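Uncharacterized hypothetical protein (Bacteroides uniformis, PDB 4EIU) is of unknown function, but belongs to the DUF3823 family and has an N-terminal domain that is probably a transthyretin-like beta sandwich. Local coordinates at residues R35-E40 against N46-P51; P51-Y54 against T60-N63. All blocks are in the same frame, centred on the assembly; numbering follows the deposited sequence.

Interaction 1 (R35-E40 against N46-P51)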
ATOM      1  N   ARG A  35      -7.172   3.171  -0.709  1.00 33.30           N
ATOM      2  CA  ARG A  35      -8.405   3.929  -0.930  1.00 34.08           C
ATOM      3  C   ARG A  35      -9.646   3.111  -0.696  1.00 35.34           C
ATOM      4  O   ARG A  35      -9.727   1.969  -1.153  1.00 38.17           O
ATOM      5  CB  ARG A  35      -8.420   4.512  -2.338  1.00 35.51           C
ATOM      6  CG  ARG A  35      -9.439   5.616  -2.576  1.00 36.13           C
ATOM      7  CD  ARG A  35      -9.426   6.081  -4.013  1.00 38.32           C
ATOM      8  NE  ARG A  35     -10.035   5.046  -4.859  1.00 36.88           N
ATOM      9  CZ  ARG A  35     -10.169   5.123  -6.178  1.00 41.27           C
ATOM     10  NH1 ARG A  35      -9.740   6.191  -6.858  1.00 41.59           N
ATOM     11  NH2 ARG A  35     -10.711   4.096  -6.830  1.00 39.94           N
ATOM     12  N   VAL A  36     -10.636   3.727  -0.059  1.00 36.44           N
ATOM     13  CA  VAL A  36     -11.916   3.087   0.237  1.00 38.01           C
ATOM     14  C   VAL A  36     -13.016   3.969  -0.359  1.00 41.10           C
ATOM     15  O   VAL A  36     -13.115   5.178  -0.073  1.00 40.24           O
ATOM     16  CB  VAL A  36     -12.144   2.911   1.766  1.00 39.49           C
ATOM     17  CG1 VAL A  36     -13.423   2.109   2.034  1.00 34.98           C
ATOM     18  CG2 VAL A  36     -10.913   2.238   2.417  1.00 35.77           C
ATOM     19  N   ARG A  37     -13.882   3.340  -1.154  1.00 37.70           N
ATOM     20  CA  ARG A  37     -15.009   4.019  -1.819  1.00 37.15           C
ATOM     21  C   ARG A  37     -16.302   3.287  -1.535  1.00 40.87           C
ATOM     22  O   ARG A  37     -16.467   2.085  -1.907  1.00 40.66           O
ATOM     23  CB  ARG A  37     -14.730   4.079  -3.344  1.00 42.11           C
ATOM     24  CG  ARG A  37     -15.884   4.565  -4.196  1.00 47.07           C
ATOM     25  CD  ARG A  37     -15.477   4.723  -5.654  1.00 43.97           C
ATOM     26  NE  ARG A  37     -14.481   5.781  -5.800  1.00 41.87           N
ATOM     27  CZ  ARG A  37     -13.855   6.046  -6.932  1.00 52.97           C
ATOM     28  NH1 ARG A  37     -14.167   5.360  -8.028  1.00 51.97           N
ATOM     29  NH2 ARG A  37     -12.947   7.019  -6.989  1.00 48.05           N
ATOM     30  N   LEU A  38     -17.212   4.015  -0.911  1.00 41.97           N
ATOM     31  CA  LEU A  38     -18.523   3.542  -0.528  1.00 43.03           C
ATOM     32  C   LEU A  38     -19.564   4.175  -1.435  1.00 47.77           C
ATOM     33  O   LEU A  38     -19.752   5.390  -1.419  1.00 44.35           O
ATOM     34  CB  LEU A  38     -18.821   3.919   0.948  1.00 41.44           C
ATOM     35  CG  LEU A  38     -17.752   3.591   2.034  1.00 49.03           C
ATOM     36  CD1 LEU A  38     -18.121   4.095   3.449  1.00 47.20           C
ATOM     37  CD2 LEU A  38     -17.424   2.119   2.086  1.00 45.46           C
ATOM     38  N   THR A  39     -20.276   3.342  -2.194  1.00 49.54           N
ATOM     39  CA  THR A  39     -21.387   3.777  -3.049  1.00 47.61           C
ATOM     40  C   THR A  39     -22.675   3.162  -2.543  1.00 50.29           C
ATOM     41  O   THR A  39     -22.769   1.941  -2.401  1.00 49.66           O
ATOM     42  CB  THR A  39     -21.153   3.312  -4.494  1.00 48.99           C
ATOM     43  OG1 THR A  39     -19.810   3.598  -4.862  1.00 43.08           O
ATOM     44  CG2 THR A  39     -22.075   3.981  -5.502  1.00 48.38           C
ATOM     45  N   GLU A  40     -23.670   3.997  -2.263  1.00 50.81           N
ATOM     46  CA  GLU A  40     -24.976   3.516  -1.873  1.00 54.57           C
ATOM     47  C   GLU A  40     -25.702   2.950  -3.091  1.00 55.05           C
ATOM     48  O   GLU A  40     -25.808   3.616  -4.109  1.00 56.85           O
ATOM     49  CB  GLU A  40     -25.866   4.589  -1.258  1.00 60.60           C
ATOM     50  CG  GLU A  40     -26.892   3.911  -0.377  1.00 63.95           C
ATOM     51  CD  GLU A  40     -28.056   4.761   0.007  1.00 73.33           C
ATOM     52  OE1 GLU A  40     -28.005   6.007  -0.142  1.00 67.60           O
ATOM     53  OE2 GLU A  40     -29.021   4.128   0.474  1.00 67.97           O
ATOM     54  N   ASN A  46     -27.101   4.937  -8.226  1.00 68.84           N
ATOM     55  CA  ASN A  46     -26.321   4.767  -7.012  1.00 66.31           C
ATOM     56  C   ASN A  46     -25.640   6.099  -6.662  1.00 65.85           C
ATOM     57  O   ASN A  46     -25.331   6.897  -7.547  1.00 72.01           O
ATOM     58  CB  ASN A  46     -25.269   3.666  -7.220  1.00 60.89           C
ATOM     59  CG  ASN A  46     -25.870   2.321  -7.664  1.00 73.43           C
ATOM     60  OD1 ASN A  46     -27.000   1.963  -7.305  1.00 67.31           O
ATOM     61  ND2 ASN A  46     -25.086   1.561  -8.415  1.00 69.00           N
ATOM     62  N   VAL A  47     -25.377   6.333  -5.382  1.00 63.06           N
ATOM     63  CA  VAL A  47     -24.844   7.628  -4.967  1.00 62.96           C
ATOM     64  C   VAL A  47     -23.694   7.432  -3.991  1.00 56.85           C
ATOM     65  O   VAL A  47     -23.814   6.638  -3.047  1.00 57.14           O
ATOM     66  CB  VAL A  47     -25.944   8.504  -4.356  1.00 68.66           C
ATOM     67  CG1 VAL A  47     -26.676   7.743  -3.262  1.00 85.47           C
ATOM     68  CG2 VAL A  47     -25.373   9.823  -3.834  1.00 73.67           C
ATOM     69  N   GLN A  48     -22.594   8.147  -4.231  1.00 54.67           N
ATOM     70  CA  GLN A  48     -21.474   8.190  -3.286  1.00 49.98           C
ATOM     71  C   GLN A  48     -21.661   9.409  -2.356  1.00 50.88           C
ATOM     72  O   GLN A  48     -21.479  10.548  -2.779  1.00 55.86           O
ATOM     73  CB  GLN A  48     -20.154   8.260  -4.039  1.00 50.52           C
ATOM     74  CG  GLN A  48     -18.993   8.174  -3.092  1.00 46.51           C
ATOM     75  CD  GLN A  48     -17.660   8.036  -3.751  1.00 47.46           C
ATOM     76  OE1 GLN A  48     -17.565   7.723  -4.922  1.00 45.97           O
ATOM     77  NE2 GLN A  48     -16.609   8.203  -2.964  1.00 45.41           N
ATOM     78  N   HIS A  49     -22.088   9.166  -1.124  1.00 51.56           N
ATOM     79  CA  HIS A  49     -22.250  10.240  -0.121  1.00 52.30           C
ATOM     80  C   HIS A  49     -20.948  10.598   0.565  1.00 54.68           C
ATOM     81  O   HIS A  49     -20.769  11.748   0.968  1.00 55.98           O
ATOM     82  CB  HIS A  49     -23.253   9.857   0.956  1.00 55.07           C
ATOM     83  CG  HIS A  49     -24.590   9.391   0.422  1.00 65.29           C
ATOM     84  ND1 HIS A  49     -25.431  10.204  -0.240  1.00 67.57           N
ATOM     85  CD2 HIS A  49     -25.214   8.136   0.485  1.00 66.67           C
ATOM     86  CE1 HIS A  49     -26.543   9.508  -0.576  1.00 76.22           C
ATOM     87  NE2 HIS A  49     -26.398   8.240  -0.129  1.00 68.57           N
ATOM     88  N   ASN A  50     -20.041   9.628   0.695  1.00 48.97           N
ATOM     89  CA  ASN A  50     -18.780   9.761   1.422  1.00 48.26           C
ATOM     90  C   ASN A  50     -17.612   9.865   0.448  1.00 47.02           C
ATOM     91  O   ASN A  50     -17.414   8.964  -0.379  1.00 48.12           O
ATOM     92  CB  ASN A  50     -18.557   8.536   2.307  1.00 47.20           C
ATOM     93  CG  ASN A  50     -19.695   8.305   3.270  1.00 54.02           C
ATOM     94  OD1 ASN A  50     -20.574   7.488   3.015  1.00 50.13           O
ATOM     95  ND2 ASN A  50     -19.703   9.041   4.375  1.00 47.50           N
ATOM     96  N   PRO A  51     -16.855  10.972   0.505  1.00 48.40           N
ATOM     97  CA  PRO A  51     -15.630  11.034  -0.288  1.00 43.99           C
ATOM     98  C   PRO A  51     -14.745   9.797  -0.097  1.00 45.17           C
ATOM     99  O   PRO A  51     -14.802   9.123   0.948  1.00 43.31           O
ATOM    100  CB  PRO A  51     -14.922  12.315   0.193  1.00 47.59           C
ATOM    101  CG  PRO A  51     -15.887  13.035   1.066  1.00 57.66           C
ATOM    102  CD  PRO A  51     -17.020  12.121   1.416  1.00 52.01           C
TER
HETATM  103  O   HOH W   1     -16.055   6.493   0.302  1.00 41.43           O
HETATM  104  O   HOH W   2     -21.143   6.764   0.344  1.00 44.19           O
HETATM  105  O   HOH W   3     -19.076   5.700  -6.416  1.00 47.20           O

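Interaction 2 (P51-Y54 against T60-N63)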
ATOM      1  N   PRO A  51     -16.855  10.972   0.505  1.00 48.40           N
ATOM      2  CA  PRO A  51     -15.630  11.034  -0.288  1.00 43.99           C
ATOM      3  C   PRO A  51     -14.745   9.797  -0.097  1.00 45.17           C
ATOM      4  O   PRO A  51     -14.802   9.123   0.948  1.00 43.31           O
ATOM      5  CB  PRO A  51     -14.922  12.315   0.193  1.00 47.59           C
ATOM      6  CG  PRO A  51     -15.887  13.035   1.066  1.00 57.66           C
ATOM      7  CD  PRO A  51     -17.020  12.121   1.416  1.00 52.01           C
ATOM      8  N   ASP A  52     -13.988   9.452  -1.141  1.00 39.09           N
ATOM      9  CA  ASP A  52     -13.014   8.434  -1.017  1.00 39.31           C
ATOM     10  C   ASP A  52     -12.170   8.728   0.220  1.00 41.17           C
ATOM     11  O   ASP A  52     -11.790   9.874   0.449  1.00 39.58           O
ATOM     12  CB  ASP A  52     -12.069   8.413  -2.207  1.00 38.43           C
ATOM     13  CG  ASP A  52     -12.755   8.026  -3.513  1.00 44.56           C
ATOM     14  OD1 ASP A  52     -13.915   7.564  -3.469  1.00 46.31           O
ATOM     15  OD2 ASP A  52     -12.109   8.212  -4.575  1.00 43.17           O
ATOM     16  N   PHE A  53     -11.865   7.700   0.991  1.00 38.80           N
ATOM     17  CA  PHE A  53     -11.063   7.887   2.211  1.00 40.15           C
ATOM     18  C   PHE A  53     -10.035   6.808   2.284  1.00 40.57           C
ATOM     19  O   PHE A  53     -10.050   5.900   1.439  1.00 37.58           O
ATOM     20  CB  PHE A  53     -11.920   8.028   3.478  1.00 39.83           C
ATOM     21  CG  PHE A  53     -12.735   6.821   3.824  1.00 40.21           C
ATOM     22  CD1 PHE A  53     -14.032   6.687   3.340  1.00 38.89           C
ATOM     23  CD2 PHE A  53     -12.249   5.851   4.678  1.00 38.60           C
ATOM     24  CE1 PHE A  53     -14.803   5.579   3.665  1.00 41.75           C
ATOM     25  CE2 PHE A  53     -13.003   4.720   4.958  1.00 44.83           C
ATOM     26  CZ  PHE A  53     -14.291   4.588   4.463  1.00 41.44           C
ATOM     27  N   TYR A  54      -9.103   6.935   3.229  1.00 36.25           N
ATOM     28  CA  TYR A  54      -7.898   6.102   3.249  1.00 34.44           C
ATOM     29  C   TYR A  54      -7.715   5.340   4.571  1.00 37.30           C
ATOM     30  O   TYR A  54      -8.071   5.838   5.669  1.00 38.98           O
ATOM     31  CB  TYR A  54      -6.681   6.955   2.871  1.00 38.97           C
ATOM     32  CG  TYR A  54      -6.801   7.428   1.469  1.00 35.72           C
ATOM     33  CD1 TYR A  54      -7.483   8.602   1.166  1.00 39.02           C
ATOM     34  CD2 TYR A  54      -6.283   6.681   0.414  1.00 38.23           C
ATOM     35  CE1 TYR A  54      -7.659   8.998  -0.142  1.00 37.50           C
ATOM     36  CE2 TYR A  54      -6.462   7.087  -0.900  1.00 39.86           C
ATOM     37  CZ  TYR A  54      -7.149   8.253  -1.165  1.00 41.99           C
ATOM     38  OH  TYR A  54      -7.339   8.623  -2.467  1.00 43.17           O
ATOM     39  N   THR A  60      -6.070  -0.911   8.398  1.00 39.48           N
ATOM     40  CA  THR A  60      -7.494  -0.863   8.799  1.00 37.00           C
ATOM     41  C   THR A  60      -8.112   0.484   8.396  1.00 42.03           C
ATOM     42  O   THR A  60      -7.373   1.436   8.131  1.00 40.13           O
ATOM     43  CB  THR A  60      -7.699  -1.090  10.295  1.00 41.01           C
ATOM     44  OG1 THR A  60      -7.141   0.007  11.072  1.00 39.26           O
ATOM     45  CG2 THR A  60      -7.083  -2.460  10.765  1.00 41.83           C
ATOM     46  N   PHE A  61      -9.448   0.576   8.400  1.00 39.02           N
ATOM     47  CA  PHE A  61     -10.139   1.832   8.109  1.00 36.26           C
ATOM     48  C   PHE A  61     -11.401   1.892   8.909  1.00 41.21           C
ATOM     49  O   PHE A  61     -11.925   0.867   9.331  1.00 38.66           O
ATOM     50  CB  PHE A  61     -10.450   2.016   6.618  1.00 39.95           C
ATOM     51  CG  PHE A  61     -11.430   1.007   6.017  1.00 37.93           C
ATOM     52  CD1 PHE A  61     -12.818   1.244   6.039  1.00 38.78           C
ATOM     53  CD2 PHE A  61     -10.972  -0.095   5.328  1.00 39.35           C
ATOM     54  CE1 PHE A  61     -13.715   0.314   5.468  1.00 41.90           C
ATOM     55  CE2 PHE A  61     -11.856  -1.017   4.746  1.00 39.76           C
ATOM     56  CZ  PHE A  61     -13.232  -0.805   4.807  1.00 36.71           C
ATOM     57  N   GLN A  62     -11.890   3.094   9.131  1.00 40.45           N
ATOM     58  CA  GLN A  62     -13.192   3.268   9.765  1.00 39.39           C
ATOM     59  C   GLN A  62     -13.792   4.605   9.349  1.00 41.56           C
ATOM     60  O   GLN A  62     -13.099   5.624   9.330  1.00 40.34           O
ATOM     61  CB  GLN A  62     -13.071   3.178  11.271  1.00 41.24           C
ATOM     62  CG  GLN A  62     -14.360   3.461  12.059  1.00 42.31           C
ATOM     63  CD  GLN A  62     -14.152   3.367  13.537  1.00 50.71           C
ATOM     64  OE1 GLN A  62     -14.255   2.277  14.100  1.00 48.08           O
ATOM     65  NE2 GLN A  62     -13.905   4.510  14.200  1.00 43.54           N
ATOM     66  N   ASN A  63     -15.084   4.594   9.066  1.00 41.45           N
ATOM     67  CA  ASN A  63     -15.851   5.814   8.940  1.00 44.82           C
ATOM     68  C   ASN A  63     -17.167   5.684   9.693  1.00 44.24           C
ATOM     69  O   ASN A  63     -17.882   4.693   9.501  1.00 42.67           O
ATOM     70  CB  ASN A  63     -16.082   6.140   7.459  1.00 42.65           C
ATOM     71  CG  ASN A  63     -16.665   7.519   7.257  1.00 44.81           C
ATOM     72  OD1 ASN A  63     -17.809   7.753   7.598  1.00 47.57           O
ATOM     73  ND2 ASN A  63     -15.867   8.449   6.714  1.00 42.87           N
TER

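Interaction 1 (R35-E40 against N46-P51)
Asn46 lays its CB against Thr39 CG2 at 3.6 Å, and the two side chains cross at about a right angle. Its OD1 turns back to the amide of Ser42. Val47 makes the one beta bridge of the contact, an antiparallel hydrogen-bonded pair with Glu40. Glu40 N reaches Val47 O at 2.8 Å, and Val47 N reaches Glu40 O at 3.0 Å. Beyond this pair the loop draws away from the strand. Gln48 holds its CG anti to the backbone N (chi1 -175°), which carries the extended chain alongside the strand. Its CG lies 3.3 Å from Leu38 O. OE1 is only an oblique neighbour of the Arg37 guanidinium, which makes its salt bridge to Asp52. Gln48 NE2 bonds Asn50 O at 2.8 Å and also Asp52 OD1, while a water joins OE1 to Thr39 OG1. With an alanine here, Asn50 O and Asp52 OD1 would probably lose their side-chain donor and the water bridge would be broken, leaving the loop freer to shift. His49 points NE2 at Glu40 OE1, 2.8 Å away and nearly straight at 166°. OE1 lies in the ring plane and is met on its anti side; carboxylate and ring planes are 49° apart. A second water ties Asn50 N and OD1 to Leu38 O. Asn50 ND2 goes to Lys65 O. Strand 69-76 pairs with the other edge of strand 35-40, while the loop follows the near edge into strand 53-54, which pairs there too.

Interaction 2 (P51-Y54 against T60-N63)
Phe53 and Phe61 meet between two sheets of a beta sandwich, as expected of a transthyretin-like domain. Strand 53-54 edges one sheet, and strand 60-63 edges the other. No hydrogen bond links the two segments, so side chains carry nearly all of the contact. The tight part is built on the two rings and Asn63. Phe53 CE2 lies 3.6 Å from Phe61 CD1, which comes to the edge of the Phe53 ring near its plane. The pair is oblique, with centroids 5.9 Å apart and planes at 63°. Both CB atoms point toward the other segment, and the two side chains cross at about a right angle. Phe61 is buried and also packs on Val36, while Phe53 reaches Val36 and Leu38 of strand 35-40. Asn63 packs its CB on Phe53 CZ at 3.8 Å. Its OD1 takes the amide of Lys65, and ND2 stands over the rim of the Phe53 ring. The loose side is at Gln62, which is exposed and points away. Its side chain touches Thr11 and Trp13 of strand 10-18, the neighbour of strand 60-63 in its sheet. A PEG molecule, probably from the crystallisation liquor, lies close to Phe53. Over one face of the Phe53 ring, Asn63 CB makes a CH-pi contact, 4.2 Å from the ring centroid and 26° off the ring normal.

The two interactions share Pro51, where the loop of interaction 1 runs into strand 53-54 of interaction 2. Interaction 1 is polar and partly watered. It holds a loop to the edge of strand 35-40 within one sheet. Interaction 2 is mostly apolar and spans two sheets, with Phe61 as its buried member. Both are only partly buried overall. Strand 35-40 is common ground: Val36 N probably donates to Phe53 O at 2.7 Å, pairing it with strand 53-54. Arg37 NH2 makes a 2.8 Å salt bridge to Asp52 OD2, which joins strand 35-40 to the loop entering strand 53-54.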